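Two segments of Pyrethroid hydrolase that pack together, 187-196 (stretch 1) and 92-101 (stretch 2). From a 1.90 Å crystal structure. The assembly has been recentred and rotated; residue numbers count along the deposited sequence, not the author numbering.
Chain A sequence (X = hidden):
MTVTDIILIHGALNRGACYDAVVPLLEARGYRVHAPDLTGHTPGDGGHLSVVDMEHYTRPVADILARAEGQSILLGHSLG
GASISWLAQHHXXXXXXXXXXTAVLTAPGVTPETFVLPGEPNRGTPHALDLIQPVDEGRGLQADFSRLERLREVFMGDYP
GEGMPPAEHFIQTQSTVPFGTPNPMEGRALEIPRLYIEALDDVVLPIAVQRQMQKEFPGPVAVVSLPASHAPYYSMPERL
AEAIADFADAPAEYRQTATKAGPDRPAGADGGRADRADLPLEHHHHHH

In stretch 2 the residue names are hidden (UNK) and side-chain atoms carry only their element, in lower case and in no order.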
ATOM      1  N   GLY A 187      18.952   8.093   6.291  1.00 32.63           N
ATOM      2  CA  GLY A 187      19.085   9.206   7.202  1.00 37.17           C
ATOM      3  C   GLY A 187      17.804   9.625   7.890  1.00 28.77           C
ATOM      4  O   GLY A 187      17.251   8.916   8.734  1.00 29.49           O
ATOM      5  N   ARG A 188      17.335  10.806   7.508  1.00 32.24           N
ATOM      6  CA  ARG A 188      16.230  11.431   8.217  1.00 33.51           C
ATOM      7  C   ARG A 188      14.956  10.601   8.108  1.00 34.58           C
ATOM      8  O   ARG A 188      14.241  10.421   9.103  1.00 29.87           O
ATOM      9  CB  ARG A 188      16.031  12.820   7.605  1.00 35.59           C
ATOM     10  CG  ARG A 188      15.454  13.899   8.467  1.00 40.69           C
ATOM     11  CD  ARG A 188      15.230  15.098   7.570  1.00 37.51           C
ATOM     12  NE  ARG A 188      14.226  16.005   8.107  1.00 41.62           N
ATOM     13  CZ  ARG A 188      14.047  17.247   7.668  1.00 43.17           C
ATOM     14  NH1 ARG A 188      14.811  17.718   6.687  1.00 42.85           N
ATOM     15  NH2 ARG A 188      13.112  18.015   8.215  1.00 41.52           N
ATOM     16  N   ALA A 189      14.718   9.997   6.938  1.00 28.97           N
ATOM     17  CA  ALA A 189      13.515   9.197   6.724  1.00 24.48           C
ATOM     18  C   ALA A 189      13.417   8.001   7.661  1.00 26.72           C
ATOM     19  O   ALA A 189      12.306   7.579   8.007  1.00 27.07           O
ATOM     20  CB  ALA A 189      13.465   8.721   5.272  1.00 28.73           C
ATOM     21  N   LEU A 190      14.551   7.429   8.069  1.00 21.80           N
ATOM     22  CA  LEU A 190      14.518   6.277   8.965  1.00 28.10           C
ATOM     23  C   LEU A 190      14.173   6.645  10.409  1.00 22.36           C
ATOM     24  O   LEU A 190      13.989   5.746  11.235  1.00 21.10           O
ATOM     25  CB  LEU A 190      15.851   5.535   8.911  1.00 23.51           C
ATOM     26  CG  LEU A 190      16.113   4.885   7.544  1.00 21.08           C
ATOM     27  CD1 LEU A 190      17.564   4.437   7.470  1.00 20.81           C
ATOM     28  CD2 LEU A 190      15.183   3.714   7.366  1.00 23.37           C
ATOM     29  N   GLU A 191      14.046   7.927  10.724  1.00 26.66           N
ATOM     30  CA  GLU A 191      13.549   8.323  12.033  1.00 29.98           C
ATOM     31  C   GLU A 191      12.037   8.437  12.058  1.00 30.70           C
ATOM     32  O   GLU A 191      11.446   8.600  13.126  1.00 27.75           O
ATOM     33  CB  GLU A 191      14.130   9.679  12.434  1.00 33.70           C
ATOM     34  CG  GLU A 191      15.550   9.905  11.997  1.00 29.44           C
ATOM     35  CD  GLU A 191      16.225  10.919  12.847  1.00 40.18           C
ATOM     36  OE1 GLU A 191      16.783  10.517  13.878  1.00 51.62           O
ATOM     37  OE2 GLU A 191      16.203  12.112  12.499  1.00 38.40           O
ATOM     38  N   ILE A 192      11.404   8.392  10.905  1.00 29.96           N
ATOM     39  CA  ILE A 192       9.953   8.502  10.876  1.00 28.29           C
ATOM     40  C   ILE A 192       9.371   7.267  11.555  1.00 26.72           C
ATOM     41  O   ILE A 192       9.788   6.135  11.233  1.00 26.45           O
ATOM     42  CB  ILE A 192       9.478   8.620   9.433  1.00 22.67           C
ATOM     43  CG1 ILE A 192      10.030   9.886   8.773  1.00 27.69           C
ATOM     44  CG2 ILE A 192       7.991   8.556   9.347  1.00 24.59           C
ATOM     45  CD1 ILE A 192       9.447  10.143   7.358  1.00 21.15           C
ATOM     46  N   PRO A 193       8.463   7.420  12.523  1.00 23.70           N
ATOM     47  CA  PRO A 193       7.845   6.243  13.151  1.00 25.17           C
ATOM     48  C   PRO A 193       7.136   5.381  12.118  1.00 25.24           C
ATOM     49  O   PRO A 193       6.457   5.879  11.214  1.00 23.24           O
ATOM     50  CB  PRO A 193       6.857   6.844  14.152  1.00 25.90           C
ATOM     51  CG  PRO A 193       7.423   8.195  14.481  1.00 25.89           C
ATOM     52  CD  PRO A 193       8.120   8.673  13.216  1.00 28.01           C
ATOM     53  N   ARG A 194       7.264   4.072  12.290  1.00 26.06           N
ATOM     54  CA  ARG A 194       6.764   3.093  11.334  1.00 24.31           C
ATOM     55  C   ARG A 194       5.828   2.133  12.048  1.00 21.42           C
ATOM     56  O   ARG A 194       6.065   1.756  13.208  1.00 16.23           O
ATOM     57  CB  ARG A 194       7.922   2.301  10.689  1.00 19.08           C
ATOM     58  CG  ARG A 194       8.888   3.121   9.862  1.00 22.19           C
ATOM     59  CD  ARG A 194      10.091   2.262   9.417  1.00 26.96           C
ATOM     60  NE  ARG A 194      10.930   1.818  10.535  1.00 26.45           N
ATOM     61  CZ  ARG A 194      11.990   2.494  10.964  1.00 23.86           C
ATOM     62  NH1 ARG A 194      12.321   3.628  10.361  1.00 25.25           N
ATOM     63  NH2 ARG A 194      12.720   2.045  11.988  1.00 25.51           N
ATOM     64  N   LEU A 195       4.719   1.819  11.395  1.00 18.80           N
ATOM     65  CA  LEU A 195       3.769   0.833  11.890  1.00 19.56           C
ATOM     66  C   LEU A 195       3.433  -0.145  10.774  1.00 19.52           C
ATOM     67  O   LEU A 195       3.139   0.273   9.641  1.00 18.35           O
ATOM     68  CB  LEU A 195       2.506   1.522  12.427  1.00 21.93           C
ATOM     69  CG  LEU A 195       1.254   0.686  12.653  1.00 16.83           C
ATOM     70  CD1 LEU A 195       1.518  -0.314  13.759  1.00 23.71           C
ATOM     71  CD2 LEU A 195       0.098   1.616  13.032  1.00 22.00           C
ATOM     72  N   TYR A 196       3.491  -1.441  11.091  1.00 16.02           N
ATOM     73  CA  TYR A 196       3.024  -2.502  10.213  1.00 20.42           C
ATOM     74  C   TYR A 196       1.717  -3.066  10.763  1.00 19.43           C
ATOM     75  O   TYR A 196       1.673  -3.552  11.892  1.00 20.48           O
ATOM     76  CB  TYR A 196       4.057  -3.628  10.084  1.00 19.63           C
ATOM     77  CG  TYR A 196       3.882  -4.452   8.817  1.00 21.66           C
ATOM     78  CD1 TYR A 196       2.955  -5.477   8.745  1.00 16.89           C
ATOM     79  CD2 TYR A 196       4.626  -4.169   7.688  1.00 20.23           C
ATOM     80  CE1 TYR A 196       2.799  -6.218   7.568  1.00 23.67           C
ATOM     81  CE2 TYR A 196       4.473  -4.894   6.522  1.00 19.68           C
ATOM     82  CZ  TYR A 196       3.566  -5.905   6.460  1.00 18.94           C
ATOM     83  OH  TYR A 196       3.439  -6.590   5.272  1.00 23.11           O
ATOM     84  N   UNK A  92      10.567  13.929   3.835  1.00 29.70           N
ATOM     85  CA  UNK A  92      10.607  13.525   5.241  1.00 24.69           C
ATOM     86  C   UNK A  92      10.133  14.619   6.153  1.00 28.22           C
ATOM     87  O   UNK A  92       9.740  14.331   7.285  1.00 23.76           O
ATOM     88  c   UNK A  92      12.088  13.209   5.476  1.00 28.24           C
ATOM     89  c   UNK A  92      12.776  14.118   4.580  1.00 32.67           C
ATOM     90  c   UNK A  92      11.936  14.135   3.324  1.00 31.53           C
ATOM     91  N   UNK A  93      10.256  15.876   5.712  1.00 31.77           N
ATOM     92  CA  UNK A  93       9.788  17.014   6.490  1.00 32.62           C
ATOM     93  C   UNK A  93       8.270  17.103   6.534  1.00 34.52           C
ATOM     94  O   UNK A  93       7.728  17.844   7.364  1.00 36.55           O
ATOM     95  c   UNK A  93      10.157  18.530   4.431  1.00 35.15           C
ATOM     96  o   UNK A  93      10.228  17.568   3.616  1.00 29.92           O
ATOM     97  o   UNK A  93       9.910  19.698   4.051  1.00 44.35           O
ATOM     98  c   UNK A  93      10.396  18.320   5.946  1.00 34.00           C
ATOM     99  N   UNK A  94       7.575  16.396   5.647  1.00 30.99           N
ATOM    100  CA  UNK A  94       6.123  16.444   5.612  1.00 29.12           C
ATOM    101  C   UNK A  94       5.456  15.213   6.213  1.00 30.90           C
ATOM    102  O   UNK A  94       4.268  15.273   6.551  1.00 29.94           O
ATOM    103  c   UNK A  94       5.057  19.039   3.647  1.00 37.18           C
ATOM    104  c   UNK A  94       6.126  17.966   3.547  1.00 35.60           C
ATOM    105  n   UNK A  94       4.298  21.285   2.927  1.00 44.73           N
ATOM    106  c   UNK A  94       5.432  20.294   2.903  1.00 37.29           C
ATOM    107  c   UNK A  94       5.644  16.653   4.171  1.00 26.50           C
ATOM    108  N   UNK A  95       6.181  14.108   6.353  1.00 30.51           N
ATOM    109  CA  UNK A  95       5.625  12.848   6.821  1.00 24.97           C
ATOM    110  C   UNK A  95       6.011  12.670   8.284  1.00 27.81           C
ATOM    111  O   UNK A  95       7.198  12.672   8.628  1.00 31.41           O
ATOM    112  c   UNK A  95       5.785  11.886   4.459  1.00 24.13           C
ATOM    113  c   UNK A  95       6.115  11.660   5.976  1.00 28.45           C
ATOM    114  c   UNK A  95       5.487  10.366   6.481  1.00 20.88           C
ATOM    115  N   UNK A  96       5.003  12.546   9.134  1.00 29.14           N
ATOM    116  CA  UNK A  96       5.134  12.259  10.558  1.00 28.48           C
ATOM    117  C   UNK A  96       5.024  10.774  10.891  1.00 26.17           C
ATOM    118  O   UNK A  96       5.325  10.395  12.029  1.00 28.37           O
ATOM    119  c   UNK A  96       4.073  13.032  11.346  1.00 24.34           C
ATOM    120  N   UNK A  97       4.542   9.942   9.970  1.00 20.98           N
ATOM    121  CA  UNK A  97       4.352   8.534  10.264  1.00 24.26           C
ATOM    122  C   UNK A  97       4.134   7.703   9.017  1.00 21.15           C
ATOM    123  O   UNK A  97       3.595   8.182   8.013  1.00 28.32           O
ATOM    124  N   UNK A  98       4.540   6.439   9.090  1.00 18.08           N
ATOM    125  CA  UNK A  98       4.389   5.499   7.978  1.00 22.16           C
ATOM    126  C   UNK A  98       3.605   4.276   8.429  1.00 19.45           C
ATOM    127  O   UNK A  98       3.963   3.628   9.415  1.00 22.82           O
ATOM    128  c   UNK A  98       7.953   5.647   6.371  1.00 19.31           C
ATOM    129  c   UNK A  98       5.852   6.671   5.460  1.00 23.61           C
ATOM    130  c   UNK A  98       5.755   5.059   7.427  1.00 18.52           C
ATOM    131  c   UNK A  98       6.562   6.154   6.722  1.00 20.70           C
ATOM    132  N   UNK A  99       2.558   3.938   7.694  1.00 18.03           N
ATOM    133  CA  UNK A  99       1.741   2.780   8.006  1.00 13.10           C
ATOM    134  C   UNK A  99       1.802   1.807   6.839  1.00 18.82           C
ATOM    135  O   UNK A  99       1.375   2.147   5.730  1.00 20.24           O
ATOM    136  c   UNK A  99       0.196   4.196   9.419  1.00 16.67           C
ATOM    137  c   UNK A  99      -0.538   1.954   8.599  1.00 18.30           C
ATOM    138  c   UNK A  99       0.289   3.183   8.273  1.00 18.90           C
ATOM    139  c   UNK A  99      -1.210   4.593   9.681  1.00 19.35           C
ATOM    140  N   UNK A 100       2.258   0.583   7.099  1.00 20.15           N
ATOM    141  CA  UNK A 100       2.347  -0.473   6.089  1.00 19.02           C
ATOM    142  C   UNK A 100       1.247  -1.498   6.354  1.00 15.52           C
ATOM    143  O   UNK A 100       1.361  -2.318   7.273  1.00 21.78           O
ATOM    144  c   UNK A 100       3.735  -1.123   6.092  1.00 17.51           C
ATOM    145  c   UNK A 100       6.453   1.505   6.347  1.00 15.52           C
ATOM    146  c   UNK A 100       5.355  -0.168   4.441  1.00 18.51           C
ATOM    147  c   UNK A 100       6.920   1.531   5.061  1.00 23.57           C
ATOM    148  c   UNK A 100       6.377   0.679   4.108  1.00 20.19           C
ATOM    149  c   UNK A 100       5.418   0.665   6.659  1.00 21.39           C
ATOM    150  c   UNK A 100       4.860  -0.198   5.721  1.00 16.14           C
ATOM    151  o   UNK A 100       7.972   2.361   4.732  1.00 19.69           O
ATOM    152  N   UNK A 101       0.204  -1.485   5.530  1.00 16.10           N
ATOM    153  CA  UNK A 101      -0.972  -2.337   5.699  1.00 16.88           C
ATOM    154  C   UNK A 101      -0.842  -3.553   4.788  1.00 18.90           C
ATOM    155  O   UNK A 101      -1.186  -3.493   3.598  1.00 21.13           O
ATOM    156  c   UNK A 101      -3.816  -3.125   6.723  1.00 14.68           C
ATOM    157  c   UNK A 101      -3.570  -2.336   5.418  1.00 17.49           C
ATOM    158  c   UNK A 101      -2.258  -1.547   5.421  1.00 14.54           C
ATOM    159  c   UNK A 101      -4.739  -1.414   5.118  1.00 20.11           C
TER

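Position 92 carries three side-chain carbons that close a ring onto its own backbone N. The ring points toward stretch 1, where one ring carbon lies 4.0 Å from Arg188 CD and CB 4.5 Å from Ile192 CD1. Only proline closes such a ring, so this is Pro92; a compact apolar ring suits a place where it touches both the Arg188 stem and the Ile192 methyl.

Position 93 has two carbons, the second bearing two oxygens. Its CB lies 3.6 Å from Arg188 NH2, and its backbone N sits over one face of the guanidinium. The short carboxylate is Asp93. The charges nevertheless form no salt bridge, and the side chain is exposed, as suits an acid.

Position 94 shows four carbons in a row ending in nitrogen, pointing away and touching nothing on stretch 1: Lys94. It is partly exposed, and its long chain lets the amine reach a hydrogen-bonding partner elsewhere in the structure.

At position 95 one carbon carries two more, and this CB is 3.9 Å from Ile192 CD1. The fork is that of Val95, a small branched hydrocarbon that suits this buried spot.

Position 96 has a single carbon, which points away; contact comes through the backbone, with O 3.5 Å from Pro193 CD. This is Ala96, which needs little room where the chain turns a corner.

Position 97 has no side-chain atom. Its CA lies 3.8 Å from Ile192 CG2 and 3.5 Å from Pro193 O, the latter a CA-H...O contact. It is Gly97, whose bare CA suits this close approach.

Position 98 has four carbons forked at the second, and the forking carbon lies 3.8 Å from Ile192 CG2: Leu98, apolar against apolar in a buried setting.

Position 99 also has four carbons, but forked at the first, with one arm two carbons long; the inner carbon of that arm lies 4.4 Å from Leu195 CD2. This is Ile99, and beta-branching is at home in a strand.

Position 100 has one carbon, then a six-carbon ring bearing an oxygen; CB approaches Tyr196 CD2 at 3.6 Å. Tyr100 offers apolar carbon to Tyr196, while its hydroxyl is satisfied elsewhere in the structure.

Position 101, four carbons forked at the second, points away without contact to stretch 1: Leu101, a hydrocarbon in a buried place.

The contact works as two parallel strands preceded by an apolar anchor at Ile192. Leu98 N donates to Pro193 O (2.9 Å), Leu195 N to Leu98 O (2.8 Å) and Tyr100 N to Leu195 O (2.7 Å), fixing the register. Because each strand is extended, successive side chains alternate, and the register puts Arg194, Leu98, Tyr196 and Tyr100 on one face, Leu195 and Ile99 on the other. Arg194 turns its end away, its NH1 donating to Leu190 O at 2.8 Å.

Stretch 2 92-101: PDKVAGLIYL
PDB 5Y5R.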